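DNA translocase coupling protein (PDB 6O1W) probably binds ATP and DNA as an FtsK/SpoIIIE-family translocase that couples plasmid DNA to the conjugation machinery of Clostridium perfringens. Local coordinates at residues F21-K32 with I45-W56. Sequence-based numbering, arbitrary orientation.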
ATOM      1  N   PHE A  21     -12.952  -9.670  38.074  1.00 34.20           N
ATOM      2  CA  PHE A  21     -11.613  -9.341  37.630  1.00 32.77           C
ATOM      3  C   PHE A  21     -11.120  -8.158  38.466  1.00 38.46           C
ATOM      4  O   PHE A  21     -11.166  -7.015  38.025  1.00 37.22           O
ATOM      5  CB  PHE A  21     -11.631  -9.058  36.126  1.00 32.94           C
ATOM      6  CG  PHE A  21     -10.290  -9.016  35.453  1.00 32.34           C
ATOM      7  CD1 PHE A  21      -9.540 -10.176  35.284  1.00 34.27           C
ATOM      8  CD2 PHE A  21      -9.808  -7.834  34.903  1.00 32.25           C
ATOM      9  CE1 PHE A  21      -8.320 -10.149  34.592  1.00 32.60           C
ATOM     10  CE2 PHE A  21      -8.570  -7.804  34.258  1.00 33.31           C
ATOM     11  CZ  PHE A  21      -7.847  -8.970  34.090  1.00 30.00           C
ATOM     12  N   VAL A  22     -10.672  -8.455  39.698  1.00 37.44           N
ATOM     13  CA  VAL A  22     -10.227  -7.451  40.700  1.00 38.65           C
ATOM     14  C   VAL A  22      -8.799  -7.722  41.196  1.00 43.08           C
ATOM     15  O   VAL A  22      -8.396  -8.883  41.256  1.00 41.38           O
ATOM     16  CB  VAL A  22     -11.212  -7.336  41.908  1.00 42.70           C
ATOM     17  CG1 VAL A  22     -12.615  -6.913  41.467  1.00 43.10           C
ATOM     18  CG2 VAL A  22     -11.271  -8.628  42.723  1.00 41.87           C
ATOM     19  N   GLY A  23      -8.073  -6.660  41.563  1.00 41.59           N
ATOM     20  CA  GLY A  23      -6.721  -6.765  42.107  1.00 42.63           C
ATOM     21  C   GLY A  23      -6.745  -7.058  43.597  1.00 51.95           C
ATOM     22  O   GLY A  23      -7.829  -7.244  44.163  1.00 51.56           O
ATOM     23  N   ALA A  24      -5.562  -7.055  44.265  1.00 51.20           N
ATOM     24  CA  ALA A  24      -5.454  -7.298  45.723  1.00 52.19           C
ATOM     25  C   ALA A  24      -6.267  -6.304  46.563  1.00 56.31           C
ATOM     26  O   ALA A  24      -6.735  -6.663  47.649  1.00 57.04           O
ATOM     27  CB  ALA A  24      -3.995  -7.271  46.165  1.00 53.10           C
ATOM     28  N   ASP A  25      -6.447  -5.069  46.046  1.00 51.09           N
ATOM     29  CA  ASP A  25      -7.235  -3.988  46.659  1.00 49.32           C
ATOM     30  C   ASP A  25      -8.751  -4.162  46.427  1.00 53.03           C
ATOM     31  O   ASP A  25      -9.524  -3.298  46.830  1.00 53.65           O
ATOM     32  CB  ASP A  25      -6.773  -2.627  46.106  1.00 50.07           C
ATOM     33  CG  ASP A  25      -6.823  -2.474  44.583  1.00 57.66           C
ATOM     34  OD1 ASP A  25      -7.272  -3.434  43.890  1.00 57.25           O
ATOM     35  OD2 ASP A  25      -6.410  -1.405  44.081  1.00 57.12           O
ATOM     36  N   SER A  26      -9.164  -5.263  45.753  1.00 49.67           N
ATOM     37  CA  SER A  26     -10.546  -5.624  45.398  1.00 49.72           C
ATOM     38  C   SER A  26     -11.209  -4.643  44.394  1.00 50.70           C
ATOM     39  O   SER A  26     -12.437  -4.625  44.257  1.00 50.58           O
ATOM     40  CB  SER A  26     -11.408  -5.823  46.646  1.00 56.30           C
ATOM     41  OG  SER A  26     -10.929  -6.915  47.415  1.00 71.85           O
ATOM     42  N   LYS A  27     -10.402  -3.880  43.641  1.00 44.88           N
ATOM     43  CA  LYS A  27     -10.968  -2.964  42.653  1.00 43.12           C
ATOM     44  C   LYS A  27     -10.884  -3.534  41.254  1.00 43.73           C
ATOM     45  O   LYS A  27      -9.907  -4.213  40.914  1.00 42.63           O
ATOM     46  CB  LYS A  27     -10.296  -1.591  42.716  1.00 45.97           C
ATOM     47  CG  LYS A  27     -10.612  -0.869  44.020  1.00 61.35           C
ATOM     48  CD  LYS A  27     -10.067   0.539  44.064  1.00 68.39           C
ATOM     49  CE  LYS A  27     -10.287   1.163  45.424  1.00 74.18           C
ATOM     50  NZ  LYS A  27     -11.729   1.355  45.734  1.00 80.01           N
ATOM     51  N   THR A  28     -11.902  -3.243  40.433  1.00 38.25           N
ATOM     52  CA  THR A  28     -11.910  -3.647  39.025  1.00 37.31           C
ATOM     53  C   THR A  28     -11.034  -2.596  38.307  1.00 38.17           C
ATOM     54  O   THR A  28     -10.867  -1.499  38.839  1.00 37.90           O
ATOM     55  CB  THR A  28     -13.325  -3.640  38.436  1.00 41.39           C
ATOM     56  OG1 THR A  28     -13.894  -2.350  38.617  1.00 41.46           O
ATOM     57  CG2 THR A  28     -14.214  -4.728  38.991  1.00 41.76           C
ATOM     58  N   PRO A  29     -10.467  -2.902  37.122  1.00 31.73           N
ATOM     59  CA  PRO A  29      -9.598  -1.921  36.443  1.00 31.49           C
ATOM     60  C   PRO A  29     -10.262  -0.572  36.207  1.00 37.93           C
ATOM     61  O   PRO A  29     -11.473  -0.487  36.003  1.00 37.81           O
ATOM     62  CB  PRO A  29      -9.256  -2.615  35.135  1.00 32.36           C
ATOM     63  CG  PRO A  29      -9.325  -4.082  35.488  1.00 35.79           C
ATOM     64  CD  PRO A  29     -10.505  -4.179  36.382  1.00 31.83           C
ATOM     65  N   ILE A  30      -9.454   0.483  36.304  1.00 35.58           N
ATOM     66  CA  ILE A  30      -9.857   1.868  36.127  1.00 35.28           C
ATOM     67  C   ILE A  30      -9.489   2.314  34.711  1.00 39.42           C
ATOM     68  O   ILE A  30      -8.310   2.311  34.372  1.00 37.57           O
ATOM     69  CB  ILE A  30      -9.117   2.756  37.177  1.00 38.58           C
ATOM     70  CG1 ILE A  30      -9.333   2.281  38.646  1.00 38.69           C
ATOM     71  CG2 ILE A  30      -9.454   4.248  37.013  1.00 38.74           C
ATOM     72  CD1 ILE A  30     -10.794   2.245  39.156  1.00 52.19           C
ATOM     73  N   LEU A  31     -10.479   2.794  33.926  1.00 37.12           N
ATOM     74  CA  LEU A  31     -10.226   3.360  32.606  1.00 36.75           C
ATOM     75  C   LEU A  31      -9.493   4.700  32.774  1.00 43.17           C
ATOM     76  O   LEU A  31     -10.040   5.630  33.385  1.00 42.01           O
ATOM     77  CB  LEU A  31     -11.536   3.577  31.822  1.00 36.38           C
ATOM     78  CG  LEU A  31     -11.369   4.195  30.418  1.00 40.56           C
ATOM     79  CD1 LEU A  31     -10.725   3.225  29.457  1.00 39.75           C
ATOM     80  CD2 LEU A  31     -12.694   4.703  29.872  1.00 43.18           C
ATOM     81  N   LYS A  32      -8.254   4.777  32.259  1.00 40.21           N
ATOM     82  CA  LYS A  32      -7.445   5.993  32.323  1.00 40.69           C
ATOM     83  C   LYS A  32      -7.635   6.792  31.056  1.00 45.67           C
ATOM     84  O   LYS A  32      -7.715   8.021  31.122  1.00 47.07           O
ATOM     85  CB  LYS A  32      -5.949   5.670  32.547  1.00 43.49           C
ATOM     86  CG  LYS A  32      -5.635   5.026  33.907  1.00 49.86           C
ATOM     87  CD  LYS A  32      -6.160   5.814  35.147  1.00 50.44           C
ATOM     88  CE  LYS A  32      -5.365   7.071  35.451  1.00 56.14           C
ATOM     89  NZ  LYS A  32      -3.997   6.783  35.965  1.00 49.19           N
ATOM     90  N   ILE A  45      -6.508   1.468  24.729  1.00 34.64           N
ATOM     91  CA  ILE A  45      -7.258   1.497  25.973  1.00 34.29           C
ATOM     92  C   ILE A  45      -6.288   1.312  27.115  1.00 39.88           C
ATOM     93  O   ILE A  45      -5.574   0.309  27.167  1.00 39.69           O
ATOM     94  CB  ILE A  45      -8.433   0.494  26.029  1.00 36.58           C
ATOM     95  CG1 ILE A  45      -9.150   0.347  24.660  1.00 35.79           C
ATOM     96  CG2 ILE A  45      -9.418   0.905  27.122  1.00 36.22           C
ATOM     97  CD1 ILE A  45     -10.019  -0.975  24.554  1.00 35.26           C
ATOM     98  N   THR A  46      -6.246   2.300  28.018  1.00 35.63           N
ATOM     99  CA  THR A  46      -5.329   2.275  29.144  1.00 35.69           C
ATOM    100  C   THR A  46      -6.106   2.051  30.410  1.00 39.08           C
ATOM    101  O   THR A  46      -7.042   2.793  30.703  1.00 38.97           O
ATOM    102  CB  THR A  46      -4.499   3.574  29.168  1.00 42.76           C
ATOM    103  OG1 THR A  46      -3.918   3.753  27.885  1.00 44.50           O
ATOM    104  CG2 THR A  46      -3.421   3.561  30.227  1.00 41.11           C
ATOM    105  N   PHE A  47      -5.687   1.037  31.184  1.00 35.28           N
ATOM    106  CA  PHE A  47      -6.299   0.680  32.459  1.00 32.93           C
ATOM    107  C   PHE A  47      -5.300   0.724  33.586  1.00 37.72           C
ATOM    108  O   PHE A  47      -4.135   0.343  33.423  1.00 36.79           O
ATOM    109  CB  PHE A  47      -6.922  -0.733  32.402  1.00 33.33           C
ATOM    110  CG  PHE A  47      -8.179  -0.857  31.569  1.00 33.59           C
ATOM    111  CD1 PHE A  47      -9.403  -0.372  32.042  1.00 35.66           C
ATOM    112  CD2 PHE A  47      -8.161  -1.517  30.353  1.00 34.18           C
ATOM    113  CE1 PHE A  47     -10.569  -0.522  31.294  1.00 36.32           C
ATOM    114  CE2 PHE A  47      -9.332  -1.676  29.606  1.00 36.48           C
ATOM    115  CZ  PHE A  47     -10.520  -1.159  30.070  1.00 35.30           C
ATOM    116  N   GLU A  48      -5.790   1.120  34.757  1.00 35.61           N
ATOM    117  CA  GLU A  48      -5.023   1.093  35.974  1.00 35.77           C
ATOM    118  C   GLU A  48      -5.633   0.068  36.919  1.00 39.48           C
ATOM    119  O   GLU A  48      -6.840   0.116  37.198  1.00 37.91           O
ATOM    120  CB  GLU A  48      -4.953   2.460  36.634  1.00 37.07           C
ATOM    121  CG  GLU A  48      -3.889   2.483  37.719  1.00 44.83           C
ATOM    122  CD  GLU A  48      -3.888   3.701  38.617  1.00 69.91           C
ATOM    123  OE1 GLU A  48      -4.669   4.645  38.356  1.00 64.98           O
ATOM    124  OE2 GLU A  48      -3.102   3.706  39.591  1.00 65.98           O
ATOM    125  N   SER A  49      -4.791  -0.850  37.428  1.00 37.87           N
ATOM    126  CA  SER A  49      -5.206  -1.910  38.373  1.00 38.12           C
ATOM    127  C   SER A  49      -3.994  -2.594  39.021  1.00 43.54           C
ATOM    128  O   SER A  49      -2.870  -2.413  38.573  1.00 43.46           O
ATOM    129  CB  SER A  49      -6.045  -2.978  37.655  1.00 38.56           C
ATOM    130  OG  SER A  49      -5.218  -3.749  36.810  1.00 46.52           O
HETATM  131  N   MSE A  50      -4.244  -3.437  40.001  1.00 44.06           N
HETATM  132  CA  MSE A  50      -3.212  -4.215  40.664  1.00 47.57           C
HETATM  133  C   MSE A  50      -3.131  -5.633  40.079  1.00 47.68           C
HETATM  134  O   MSE A  50      -2.431  -6.472  40.649  1.00 49.69           O
HETATM  135  CB  MSE A  50      -3.489  -4.270  42.175  1.00 52.68           C
HETATM  136  CG  MSE A  50      -3.146  -2.980  42.900  1.00 64.93           C
HETATM  137 SE   MSE A  50      -3.319  -3.257  44.818  1.00 79.80          SE
HETATM  138  CE  MSE A  50      -1.733  -4.437  45.132  1.00 76.33           C
ATOM    139  N   ILE A  51      -3.820  -5.907  38.947  1.00 38.16           N
ATOM    140  CA  ILE A  51      -3.815  -7.240  38.330  1.00 34.54           C
ATOM    141  C   ILE A  51      -2.568  -7.384  37.449  1.00 37.75           C
ATOM    142  O   ILE A  51      -2.361  -6.561  36.550  1.00 36.99           O
ATOM    143  CB  ILE A  51      -5.140  -7.557  37.580  1.00 36.38           C
ATOM    144  CG1 ILE A  51      -6.362  -7.378  38.511  1.00 36.21           C
ATOM    145  CG2 ILE A  51      -5.107  -8.963  36.978  1.00 35.59           C
ATOM    146  CD1 ILE A  51      -7.663  -7.165  37.815  1.00 40.05           C
ATOM    147  N   PRO A  52      -1.731  -8.426  37.687  1.00 33.75           N
ATOM    148  CA  PRO A  52      -0.513  -8.583  36.871  1.00 33.55           C
ATOM    149  C   PRO A  52      -0.795  -8.788  35.372  1.00 38.13           C
ATOM    150  O   PRO A  52      -1.845  -9.329  34.994  1.00 38.34           O
ATOM    151  CB  PRO A  52       0.218  -9.781  37.518  1.00 35.41           C
ATOM    152  CG  PRO A  52      -0.780 -10.456  38.402  1.00 38.65           C
ATOM    153  CD  PRO A  52      -1.848  -9.475  38.733  1.00 34.77           C
ATOM    154  N   ILE A  53       0.118  -8.305  34.523  1.00 33.49           N
ATOM    155  CA  ILE A  53       0.031  -8.380  33.063  1.00 35.04           C
ATOM    156  C   ILE A  53      -0.225  -9.823  32.548  1.00 37.81           C
ATOM    157  O   ILE A  53      -0.984  -9.999  31.604  1.00 35.37           O
ATOM    158  CB  ILE A  53       1.276  -7.720  32.391  1.00 38.91           C
ATOM    159  CG1 ILE A  53       1.104  -7.533  30.877  1.00 40.43           C
ATOM    160  CG2 ILE A  53       2.574  -8.492  32.694  1.00 38.42           C
ATOM    161  CD1 ILE A  53       0.286  -6.446  30.449  1.00 49.16           C
ATOM    162  N   GLU A  54       0.400 -10.834  33.191  1.00 36.01           N
ATOM    163  CA  GLU A  54       0.261 -12.247  32.839  1.00 36.34           C
ATOM    164  C   GLU A  54      -1.166 -12.738  33.100  1.00 36.14           C
ATOM    165  O   GLU A  54      -1.671 -13.547  32.321  1.00 34.77           O
ATOM    166  CB  GLU A  54       1.345 -13.143  33.483  1.00 38.05           C
ATOM    167  CG  GLU A  54       1.873 -12.674  34.833  1.00 56.91           C
ATOM    168  CD  GLU A  54       2.926 -11.581  34.804  1.00 74.80           C
ATOM    169  OE1 GLU A  54       3.996 -11.786  34.186  1.00 71.76           O
ATOM    170  OE2 GLU A  54       2.677 -10.513  35.406  1.00 62.64           O
ATOM    171  N   THR A  55      -1.840 -12.181  34.123  1.00 30.94           N
ATOM    172  CA  THR A  55      -3.251 -12.481  34.369  1.00 31.03           C
ATOM    173  C   THR A  55      -4.148 -11.824  33.269  1.00 35.12           C
ATOM    174  O   THR A  55      -4.992 -12.515  32.704  1.00 34.25           O
ATOM    175  CB  THR A  55      -3.647 -12.155  35.795  1.00 35.43           C
ATOM    176  OG1 THR A  55      -2.836 -12.958  36.651  1.00 36.59           O
ATOM    177  CG2 THR A  55      -5.134 -12.465  36.072  1.00 35.45           C
ATOM    178  N   TRP A  56      -3.885 -10.541  32.890  1.00 29.98           N
ATOM    179  CA  TRP A  56      -4.605  -9.883  31.790  1.00 29.54           C
ATOM    180  C   TRP A  56      -4.442 -10.733  30.523  1.00 32.36           C
ATOM    181  O   TRP A  56      -5.405 -10.896  29.767  1.00 30.20           O
ATOM    182  CB  TRP A  56      -4.039  -8.466  31.493  1.00 28.37           C
ATOM    183  CG  TRP A  56      -4.475  -7.391  32.453  1.00 30.25           C
ATOM    184  CD1 TRP A  56      -3.914  -7.090  33.658  1.00 33.08           C
ATOM    185  CD2 TRP A  56      -5.541  -6.446  32.257  1.00 30.40           C
ATOM    186  NE1 TRP A  56      -4.545  -5.997  34.218  1.00 32.50           N
ATOM    187  CE2 TRP A  56      -5.563  -5.598  33.394  1.00 34.18           C
ATOM    188  CE3 TRP A  56      -6.526  -6.276  31.263  1.00 31.57           C
ATOM    189  CZ2 TRP A  56      -6.495  -4.563  33.539  1.00 32.99           C
ATOM    190  CZ3 TRP A  56      -7.466  -5.268  31.418  1.00 33.00           C
ATOM    191  CH2 TRP A  56      -7.447  -4.424  32.547  1.00 33.49           C
TER
HETATM  192  O   HOH W   1      -8.318  -0.935  39.639  1.00 42.67           O
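Phe21 drives its ring edge into the face of Trp56, a T-shaped pair with planes at 89° and CE2 of Phe21 over the centre of the six-membered ring. Followed from CB, the Phe21 side chain leaves with CG anti to the backbone N (chi1 -166°), which sends the ring toward 45-56; CG and CD2 come under Ile51 CD1, CE1 lies near Ile51 CG2 and Thr55 CG2, CE2 meets both Ile51 CD1 and the indole, and CZ touches Trp56 CD2 and Ile51 CG2. Ile51 CD1 stands 3.8 Å from the Phe21 ring centroid and 18° off its normal, evidence for a CH-pi contact. Pro29 adds to the cluster, CG 3.5 Å from Trp56 CZ2, the two side chains running past each other in opposing senses. Weak bonds from Trp56 NE1 to Ser49 OG and Ile51 O may help fix the indole's rotation.

Ile30 and Glu48 form an antiparallel hydrogen-bonded pair (N to O 2.8 Å both ways), Leu31 faces Phe47 as the non-hydrogen-bonded pair, and Lys32 N reaches Thr46 O at 2.8 Å. A water donates to Thr28 O and Glu48 O, linking loop to strand end. Lys32, bent at chi2, chi3 and chi4, brings NZ 3.3 Å from Glu48 OE1, above the carboxylate plane; Arg81 takes OE2 in a second salt bridge. Selenomethionine Met50 makes van der Waals contacts with the Gly23-Ser26 type I turn, SE 3.6 Å from Asp25 CG and CE reaching Ala24 CB.

The contact pairs two hairpin strands and packs the loop leading into strand 30-36 against the first turn of helix 53-58. Helix 7-18 packs against Pro29, Leu31 and Phe47; strand 82-89 pairs with 43-48 and touches Trp56 through Val83. This four-stranded antiparallel sheet is separate from the ten-stranded mixed sheet carrying the P-loop.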